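Local coordinates for phosphate-binding protein PstS (Borrelia burgdorferi, PDB 4N13), which binds inorganic phosphate with micromolar affinity as the solute-binding lipoprotein of the PstSACB ABC transporter that imports phosphate, at residues N132-S135 and S136-S139; I143-L146 and L147-I151. All coordinates share one frame; numbering follows the deposited sequence.

Contact 1: N132-S135 and S136-S139; sequences NRDS and SSGS. With SO4 (sulfate ion), chain B; EDO (1,2-ethanediol), chain F.
Ser136 sits at the third position of a type I beta turn from Asp134 to Ser137, its CB 3.9 Å from Asp134 OD2. At the next residue the turn closes with two bonds to one oxygen: Ser137 N donates to Asp134 O from well above the carbonyl plane, at 3.0 Å, while Ser137 OG donates to it within that plane. OG lies between the backbone N and the carbonyl carbon of its own residue (chi1 71°), a position from which it also caps Tyr140 N, making Ser137 the N-cap of the helix. Ser137 CB lies over one face of the Arg133 guanidinium, 3.4 Å from Arg133 NH2. The Arg133 chain is bent at chi2 and chi3, and its NH2 serves two partners, Asp134 OD1 in a salt bridge (3.1 Å) and sulfate O4 at 2.9 Å. Arg133 NH1 donates to sulfate O1, and NE bonds to Val167 O. Gly138 brings its N to 2.9 Å from sulfate O3, and it has no side chain to crowd that oxygen. Ser139 adds two bonds, from N to sulfate O3 and from OG to sulfate O1 at 2.8 Å. The sulfate, probably from the crystallisation liquor, occupies a site consistent with the phosphate site inferred by similarity at residues 137-139: an anion-binding helix N terminus following a strand, as in periplasmic phosphate-binding proteins.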
loop_
_atom_site.group_PDB
_atom_site.type_symbol
_atom_site.label_atom_id
_atom_site.label_comp_id
_atom_site.label_asym_id
_atom_site.label_seq_id
_atom_site.Cartn_x
_atom_site.Cartn_y
_atom_site.Cartn_z
ATOM N N ASN A 132 4.846 -9.863 -13.371
ATOM C CA ASN A 132 5.257 -8.657 -12.675
ATOM C C ASN A 132 4.559 -7.439 -13.250
ATOM O O ASN A 132 4.024 -7.477 -14.350
ATOM C CB ASN A 132 6.773 -8.484 -12.781
ATOM C CG ASN A 132 7.362 -7.664 -11.637
ATOM O OD1 ASN A 132 6.674 -7.263 -10.717
ATOM N ND2 ASN A 132 8.662 -7.409 -11.708
ATOM N N ARG A 133 4.533 -6.371 -12.476
ATOM C CA ARG A 133 4.091 -5.076 -12.958
ATOM C C ARG A 133 5.244 -4.279 -13.561
ATOM O O ARG A 133 6.409 -4.554 -13.314
ATOM C CB ARG A 133 3.422 -4.273 -11.826
ATOM C CG ARG A 133 2.074 -4.808 -11.438
ATOM C CD ARG A 133 1.036 -4.702 -12.568
ATOM N NE ARG A 133 0.999 -3.360 -13.126
ATOM C CZ ARG A 133 0.377 -2.319 -12.582
ATOM N NH1 ARG A 133 -0.324 -2.444 -11.474
ATOM N NH2 ARG A 133 0.458 -1.134 -13.145
ATOM N N ASP A 134 4.881 -3.284 -14.356
ATOM C CA ASP A 134 5.839 -2.364 -14.946
ATOM C C ASP A 134 6.533 -1.547 -13.850
ATOM O O ASP A 134 5.929 -1.196 -12.831
ATOM C CB ASP A 134 5.114 -1.455 -15.938
ATOM C CG ASP A 134 4.011 -0.656 -15.295
ATOM O OD1 ASP A 134 3.003 -1.250 -14.841
ATOM O OD2 ASP A 134 4.161 0.586 -15.252
ATOM N N SER A 135 7.808 -1.251 -14.062
ATOM C CA SER A 135 8.636 -0.686 -13.009
ATOM C C SER A 135 8.270 0.746 -12.656
ATOM O O SER A 135 8.682 1.243 -11.618
ATOM C CB SER A 135 10.105 -0.772 -13.405
ATOM O OG SER A 135 10.330 -0.043 -14.589
ATOM N N SER A 136 7.492 1.402 -13.507
ATOM C CA SER A 136 7.012 2.751 -13.216
ATOM C C SER A 136 5.810 2.780 -12.264
ATOM O O SER A 136 5.454 3.837 -11.749
ATOM C CB SER A 136 6.627 3.458 -14.518
ATOM O OG SER A 136 7.749 3.626 -15.370
ATOM N N SER A 137 5.178 1.633 -12.034
ATOM C CA SER A 137 3.923 1.603 -11.285
ATOM C C SER A 137 4.105 1.694 -9.783
ATOM O O SER A 137 5.145 1.304 -9.239
ATOM C CB SER A 137 3.134 0.330 -11.608
ATOM O OG SER A 137 3.744 -0.828 -11.056
ATOM N N GLY A 138 3.071 2.175 -9.104
ATOM C CA GLY A 138 3.074 2.229 -7.653
ATOM C C GLY A 138 3.119 0.835 -7.064
ATOM O O GLY A 138 3.765 0.593 -6.043
ATOM N N SER A 139 2.431 -0.104 -7.700
ATOM C CA SER A 139 2.372 -1.466 -7.183
ATOM C C SER A 139 3.756 -2.109 -7.161
ATOM O O SER A 139 4.136 -2.758 -6.198
ATOM C CB SER A 139 1.367 -2.295 -7.991
ATOM O OG SER A 139 0.055 -1.781 -7.795
HETATM S S SO4 B . -0.836 0.980 -10.094
HETATM O O1 SO4 B . -1.283 -0.386 -9.835
HETATM O O2 SO4 B . -1.954 1.841 -9.751
HETATM O O3 SO4 B . 0.290 1.244 -9.222
HETATM O O4 SO4 B . -0.494 1.051 -11.497
HETATM C C1 EDO F . 11.554 -7.122 -14.240
HETATM O O1 EDO F . 10.997 -6.305 -13.202
HETATM C C2 EDO F . 10.581 -8.204 -14.704
HETATM O O2 EDO F . 10.179 -9.043 -13.617
HETATM O O HOH W 1 7.720 2.480 -9.476
HETATM O O HOH W 2 7.613 1.051 -16.437
#

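Contact 2: I143-L146 and L147-I151; sequences IKDL and LLNKI
Ile143 and Leu147 meet one helical turn apart on the buried side, Ile143 CG2 lying 4.2 Å from Leu147 CD1. In the backbone, Leu147 N donates to Ile143 O at 3.0 Å, and Leu148 N adds a weak bond to the same oxygen. Both side chains continue into a packed layer, touching Leu111 of helix 104-111 and Phe91 of strand 80-93. The outer side is polar and looser. Lys144 crosses Asn149 at a slant: CG leaves anti to the backbone N (chi1 179°), and a bend at chi4 turns NZ to donate in the amide plane, on a lone pair of Asn149 OD1, at 3.0 Å. NZ also bonds to Ala158 O, tying the helix to the following loop. Asp145 runs alongside Asn149, their flat ends 37° apart, but Asp145 OD1 and Asn149 ND2, 3.2 Å from each other, form no hydrogen bond; the carboxylate instead makes a salt bridge through OD2 with Arg224. Lys150 lays its extended chain past the backbone, CG 3.4 Å from Asp145 O. Asn149 N bonds to Lys144 O at 2.8 Å, nearly straight onto the carbonyl. Like the weak Leu148 bond it spans i to i+5, the mark of a pi-type turn, here at 144-146, within the otherwise alpha-helical, amphipathic helix of a beta-alpha-beta unit.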
loop_
_atom_site.group_PDB
_atom_site.type_symbol
_atom_site.label_atom_id
_atom_site.label_comp_id
_atom_site.label_asym_id
_atom_site.label_seq_id
_atom_site.Cartn_x
_atom_site.Cartn_y
_atom_site.Cartn_z
ATOM N N ILE A 143 5.764 -3.428 -3.738
ATOM C CA ILE A 143 6.238 -4.789 -3.527
ATOM C C ILE A 143 7.756 -4.779 -3.348
ATOM O O ILE A 143 8.304 -5.479 -2.503
ATOM C CB ILE A 143 5.796 -5.714 -4.677
ATOM C CG1 ILE A 143 4.260 -5.876 -4.672
ATOM C CG2 ILE A 143 6.525 -7.061 -4.608
ATOM C CD1 ILE A 143 3.653 -6.363 -3.354
ATOM N N LYS A 144 8.455 -3.966 -4.133
ATOM C CA LYS A 144 9.901 -3.872 -3.968
ATOM C C LYS A 144 10.261 -3.391 -2.553
ATOM O O LYS A 144 11.158 -3.932 -1.903
ATOM C CB LYS A 144 10.518 -2.962 -5.035
ATOM C CG LYS A 144 12.008 -2.808 -4.905
ATOM C CD LYS A 144 12.653 -2.428 -6.231
ATOM C CE LYS A 144 14.090 -1.937 -6.044
ATOM N NZ LYS A 144 14.901 -2.818 -5.160
ATOM N N ASP A 145 9.544 -2.384 -2.071
ATOM C CA ASP A 145 9.839 -1.774 -0.787
ATOM C C ASP A 145 9.408 -2.650 0.389
ATOM O O ASP A 145 10.103 -2.721 1.397
ATOM C CB ASP A 145 9.177 -0.392 -0.711
ATOM C CG ASP A 145 9.831 0.622 -1.659
ATOM O OD1 ASP A 145 10.950 0.349 -2.173
ATOM O OD2 ASP A 145 9.234 1.700 -1.884
ATOM N N LEU A 146 8.264 -3.312 0.263
ATOM C CA LEU A 146 7.682 -4.061 1.374
ATOM C C LEU A 146 8.275 -5.451 1.506
ATOM O O LEU A 146 8.329 -5.996 2.600
ATOM C CB LEU A 146 6.170 -4.192 1.196
ATOM C CG LEU A 146 5.384 -2.897 1.350
ATOM C CD1 LEU A 146 3.973 -3.141 0.842
ATOM C CD2 LEU A 146 5.383 -2.405 2.798
ATOM N N LEU A 147 8.674 -6.043 0.386
ATOM C CA LEU A 147 9.167 -7.404 0.389
ATOM C C LEU A 147 10.651 -7.464 0.052
ATOM O O LEU A 147 11.452 -7.833 0.899
ATOM C CB LEU A 147 8.333 -8.304 -0.543
ATOM C CG LEU A 147 6.999 -8.765 0.026
ATOM C CD1 LEU A 147 6.061 -9.289 -1.043
ATOM C CD2 LEU A 147 7.266 -9.837 1.068
ATOM N N LEU A 148 11.039 -7.096 -1.163
ATOM C CA LEU A 148 12.408 -7.329 -1.592
ATOM C C LEU A 148 13.417 -6.589 -0.735
ATOM O O LEU A 148 14.414 -7.178 -0.309
ATOM C CB LEU A 148 12.588 -6.920 -3.055
ATOM C CG LEU A 148 11.841 -7.777 -4.073
ATOM C CD1 LEU A 148 11.994 -7.211 -5.487
ATOM C CD2 LEU A 148 12.339 -9.210 -4.045
ATOM N N ASN A 149 13.170 -5.302 -0.502
ATOM C CA ASN A 149 14.139 -4.479 0.215
ATOM C C ASN A 149 14.221 -4.821 1.694
ATOM O O ASN A 149 15.207 -4.515 2.333
ATOM C CB ASN A 149 13.820 -2.993 0.054
ATOM C CG ASN A 149 14.089 -2.490 -1.342
ATOM O OD1 ASN A 149 14.665 -3.191 -2.173
ATOM N ND2 ASN A 149 13.669 -1.261 -1.612
ATOM N N LYS A 150 13.191 -5.461 2.236
ATOM C CA LYS A 150 13.193 -5.845 3.645
ATOM C C LYS A 150 13.751 -7.245 3.864
ATOM O O LYS A 150 14.408 -7.505 4.864
ATOM C CB LYS A 150 11.794 -5.728 4.239
ATOM C CG LYS A 150 11.284 -4.294 4.206
ATOM C CD LYS A 150 10.123 -4.060 5.142
ATOM C CE LYS A 150 9.588 -2.655 5.003
ATOM N NZ LYS A 150 8.487 -2.394 5.962
ATOM N N ILE A 151 13.516 -8.147 2.918
ATOM C CA ILE A 151 13.934 -9.530 3.106
ATOM C C ILE A 151 15.417 -9.733 2.773
ATOM O O ILE A 151 16.091 -10.532 3.416
ATOM C CB ILE A 151 13.067 -10.499 2.251
ATOM C CG1 ILE A 151 11.635 -10.622 2.782
ATOM C CG2 ILE A 151 13.708 -11.866 2.168
ATOM C CD1 ILE A 151 11.534 -11.193 4.133
#

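In the fold
From the N terminus, the chain reaches this region along strand 129-133. Contact 1 closes the tight turn by which the strand passes into helix 138-151, and contact 2 follows in series on the same helix, toward its C-terminal end. The two neither nest nor cross; their centres are 13 Å apart, with residues 140-142 bridging them. After the helix the chain returns through a loop to strand 165-167, which pairs in parallel with 129-133 and completes a beta-alpha-beta crossover. Contact 1 therefore joins the strand's end to the anion site, whereas contact 2 ties the helix body to helix 104-111, strand 80-93 and the returning loop.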